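Local atomic coordinates of DNA/RNA-binding protein Alba (Thermoplasma volcanium, PDB entry 4Z9E), a protein that probably binds double-stranded DNA tightly but without sequence specificity, helping to compact the archaeal chromosome, and may also bind RNA. Residues A[39-44]-A[81-86]. Residues are numbered along the deposited sequence; the frame is centred on the assembly and turned at random.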
ATOM      1  N   LYS A  39      -4.471  -7.511  -5.245  1.00 48.92           N
ATOM      2  CA  LYS A  39      -5.165  -7.711  -3.995  1.00 51.12           C
ATOM      3  C   LYS A  39      -4.206  -7.871  -2.816  1.00 51.64           C
ATOM      4  O   LYS A  39      -4.430  -7.280  -1.755  1.00 52.82           O
ATOM      5  CB  LYS A  39      -6.105  -8.908  -4.101  1.00 59.68           C
ATOM      6  CG  LYS A  39      -7.272  -8.701  -5.057  1.00 78.17           C
ATOM      7  CD  LYS A  39      -8.154  -9.951  -5.127  1.00 89.32           C
ATOM      8  CE  LYS A  39      -9.354  -9.772  -6.061  1.00 83.77           C
ATOM      9  NZ  LYS A  39     -10.184 -11.015  -6.129  1.00 83.89           N
ATOM     10  N   THR A  40      -3.108  -8.594  -3.018  1.00 49.56           N
ATOM     11  CA  THR A  40      -2.207  -8.932  -1.922  1.00 51.87           C
ATOM     12  C   THR A  40      -1.355  -7.779  -1.395  1.00 50.64           C
ATOM     13  O   THR A  40      -0.646  -7.931  -0.396  1.00 51.79           O
ATOM     14  CB  THR A  40      -1.357 -10.182  -2.247  1.00 54.60           C
ATOM     15  OG1 THR A  40      -0.861 -10.079  -3.570  1.00 58.67           O
ATOM     16  CG2 THR A  40      -2.232 -11.422  -2.197  1.00 64.48           C
ATOM     17  N   ILE A  41      -1.429  -6.620  -2.045  1.00 50.96           N
ATOM     18  CA  ILE A  41      -0.862  -5.393  -1.475  1.00 45.40           C
ATOM     19  C   ILE A  41      -1.327  -5.163  -0.018  1.00 49.14           C
ATOM     20  O   ILE A  41      -0.536  -4.727   0.830  1.00 52.50           O
ATOM     21  CB  ILE A  41      -1.163  -4.182  -2.380  1.00 44.59           C
ATOM     22  CG1 ILE A  41      -0.359  -4.311  -3.682  1.00 46.56           C
ATOM     23  CG2 ILE A  41      -0.873  -2.856  -1.686  1.00 40.20           C
ATOM     24  CD1 ILE A  41      -0.713  -3.278  -4.728  1.00 43.95           C
ATOM     25  N   SER A  42      -2.584  -5.490   0.281  1.00 44.79           N
ATOM     26  CA  SER A  42      -3.073  -5.466   1.654  1.00 47.77           C
ATOM     27  C   SER A  42      -2.267  -6.379   2.565  1.00 48.56           C
ATOM     28  O   SER A  42      -1.894  -6.015   3.683  1.00 49.56           O
ATOM     29  CB  SER A  42      -4.534  -5.903   1.676  1.00 43.60           C
ATOM     30  OG  SER A  42      -5.350  -4.810   1.350  1.00 51.09           O
ATOM     31  N   LYS A  43      -2.050  -7.595   2.098  1.00 46.74           N
ATOM     32  CA  LYS A  43      -1.342  -8.573   2.887  1.00 49.93           C
ATOM     33  C   LYS A  43       0.138  -8.191   3.082  1.00 49.62           C
ATOM     34  O   LYS A  43       0.693  -8.412   4.152  1.00 49.78           O
ATOM     35  CB  LYS A  43      -1.493  -9.949   2.246  1.00 50.68           C
ATOM     36  CG  LYS A  43      -0.887 -11.084   3.048  1.00 54.56           C
ATOM     37  CD  LYS A  43      -0.817 -12.379   2.254  1.00 56.64           C
ATOM     38  CE  LYS A  43      -2.082 -13.185   2.375  1.00 54.52           C
ATOM     39  NZ  LYS A  43      -1.819 -14.541   1.824  1.00 58.06           N
ATOM     40  N   ALA A  44       0.779  -7.623   2.067  1.00 46.47           N
ATOM     41  CA  ALA A  44       2.161  -7.178   2.225  1.00 43.20           C
ATOM     42  C   ALA A  44       2.276  -6.137   3.339  1.00 41.00           C
ATOM     43  O   ALA A  44       3.226  -6.161   4.114  1.00 42.62           O
ATOM     44  CB  ALA A  44       2.723  -6.634   0.916  1.00 37.00           C
ATOM     45  N   SER A  81      -1.420  -2.877  -9.903  1.00 50.25           N
ATOM     46  CA  SER A  81      -0.650  -2.105  -8.919  1.00 46.92           C
ATOM     47  C   SER A  81       0.363  -2.998  -8.168  1.00 48.80           C
ATOM     48  O   SER A  81       0.144  -4.195  -7.949  1.00 44.17           O
ATOM     49  CB  SER A  81      -1.591  -1.465  -7.901  1.00 51.10           C
ATOM     50  OG  SER A  81      -2.289  -0.343  -8.424  1.00 56.97           O
ATOM     51  N   SER A  82       1.473  -2.404  -7.759  1.00 48.73           N
ATOM     52  CA  SER A  82       2.472  -3.141  -7.028  1.00 48.85           C
ATOM     53  C   SER A  82       3.086  -2.287  -5.908  1.00 49.56           C
ATOM     54  O   SER A  82       3.120  -1.043  -5.994  1.00 47.47           O
ATOM     55  CB  SER A  82       3.544  -3.671  -7.986  1.00 49.50           C
ATOM     56  OG  SER A  82       4.660  -2.815  -7.995  1.00 53.62           O
ATOM     57  N   ILE A  83       3.556  -2.953  -4.859  1.00 45.78           N
ATOM     58  CA  ILE A  83       4.220  -2.266  -3.758  1.00 45.79           C
ATOM     59  C   ILE A  83       5.520  -2.990  -3.486  1.00 47.22           C
ATOM     60  O   ILE A  83       5.615  -4.205  -3.652  1.00 45.32           O
ATOM     61  CB  ILE A  83       3.341  -2.147  -2.494  1.00 40.10           C
ATOM     62  CG1 ILE A  83       4.002  -1.255  -1.445  1.00 44.81           C
ATOM     63  CG2 ILE A  83       3.087  -3.509  -1.894  1.00 44.55           C
ATOM     64  CD1 ILE A  83       3.109  -0.900  -0.265  1.00 41.81           C
ATOM     65  N   GLU A  84       6.523  -2.207  -3.114  1.00 49.45           N
ATOM     66  CA  GLU A  84       7.799  -2.705  -2.676  1.00 52.75           C
ATOM     67  C   GLU A  84       8.060  -1.965  -1.376  1.00 52.09           C
ATOM     68  O   GLU A  84       8.094  -0.725  -1.365  1.00 52.06           O
ATOM     69  CB  GLU A  84       8.857  -2.390  -3.727  1.00 59.91           C
ATOM     70  CG  GLU A  84      10.289  -2.735  -3.371  1.00 73.05           C
ATOM     71  CD  GLU A  84      11.293  -2.225  -4.412  1.00 89.52           C
ATOM     72  OE1 GLU A  84      11.038  -2.384  -5.637  1.00 97.08           O
ATOM     73  OE2 GLU A  84      12.342  -1.660  -4.013  1.00 90.76           O
ATOM     74  N   ILE A  85       8.183  -2.725  -0.282  1.00 53.24           N
ATOM     75  CA  ILE A  85       8.473  -2.183   1.063  1.00 53.33           C
ATOM     76  C   ILE A  85       9.858  -2.640   1.533  1.00 56.59           C
ATOM     77  O   ILE A  85      10.135  -3.851   1.628  1.00 58.92           O
ATOM     78  CB  ILE A  85       7.420  -2.618   2.116  1.00 51.88           C
ATOM     79  CG1 ILE A  85       6.001  -2.317   1.651  1.00 51.42           C
ATOM     80  CG2 ILE A  85       7.651  -1.927   3.448  1.00 48.87           C
ATOM     81  CD1 ILE A  85       4.945  -3.119   2.389  1.00 45.82           C
ATOM     82  N   THR A  86      10.719  -1.669   1.827  1.00 56.51           N
ATOM     83  CA  THR A  86      12.068  -1.936   2.319  1.00 57.57           C
ATOM     84  C   THR A  86      12.141  -1.744   3.826  1.00 50.16           C
ATOM     85  O   THR A  86      11.861  -0.662   4.313  1.00 57.12           O
ATOM     86  CB  THR A  86      13.108  -0.994   1.658  1.00 54.71           C
ATOM     87  OG1 THR A  86      13.029  -1.144   0.246  1.00 57.41           O
ATOM     88  CG2 THR A  86      14.528  -1.316   2.104  1.00 51.69           C
TER
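A buried packing contact, made mainly by apolar side chains, seats Ile41 and Ala44, near the start of helix 41-55, on the inward-facing residues of strand 80-88. Ile41 does most of the work. Its CG1 lies anti to the carbonyl carbon (chi1 -69°), and chi2 near 180° (172°) extends the branch to the strand backbone. There Ile41 CD1 sits 3.5 Å from Ser81 O and also touches Ser81 CB. Further back, Ile41 CG1 and CG2 both meet Ile83 CG2, each at 4.0 Å, the two side chains meeting at a slant. In the Alba fold this helix follows strand 31-37 and covers one face of the mixed sheet, in which 80-88 runs antiparallel between 31-37 and 60-69. Ala44, about one turn on, sets its CB 4.2 Å from Ile83 CG2 and also touches Ala36 on the adjoining strand. Ile85 CD1 reaches the helix backbone, 3.9 Å from Ala44 O. An alanine in place of Ile41 would probably open a gap beside Ser81 and leave Ile83 CG2 without the CG1 and CG2 it packs on. The second subunit borders the contact: Asp46 of that subunit accepts a hydrogen bond from Ser81 OG, and Ser42 of the same neighbouring chain packs on Ile41.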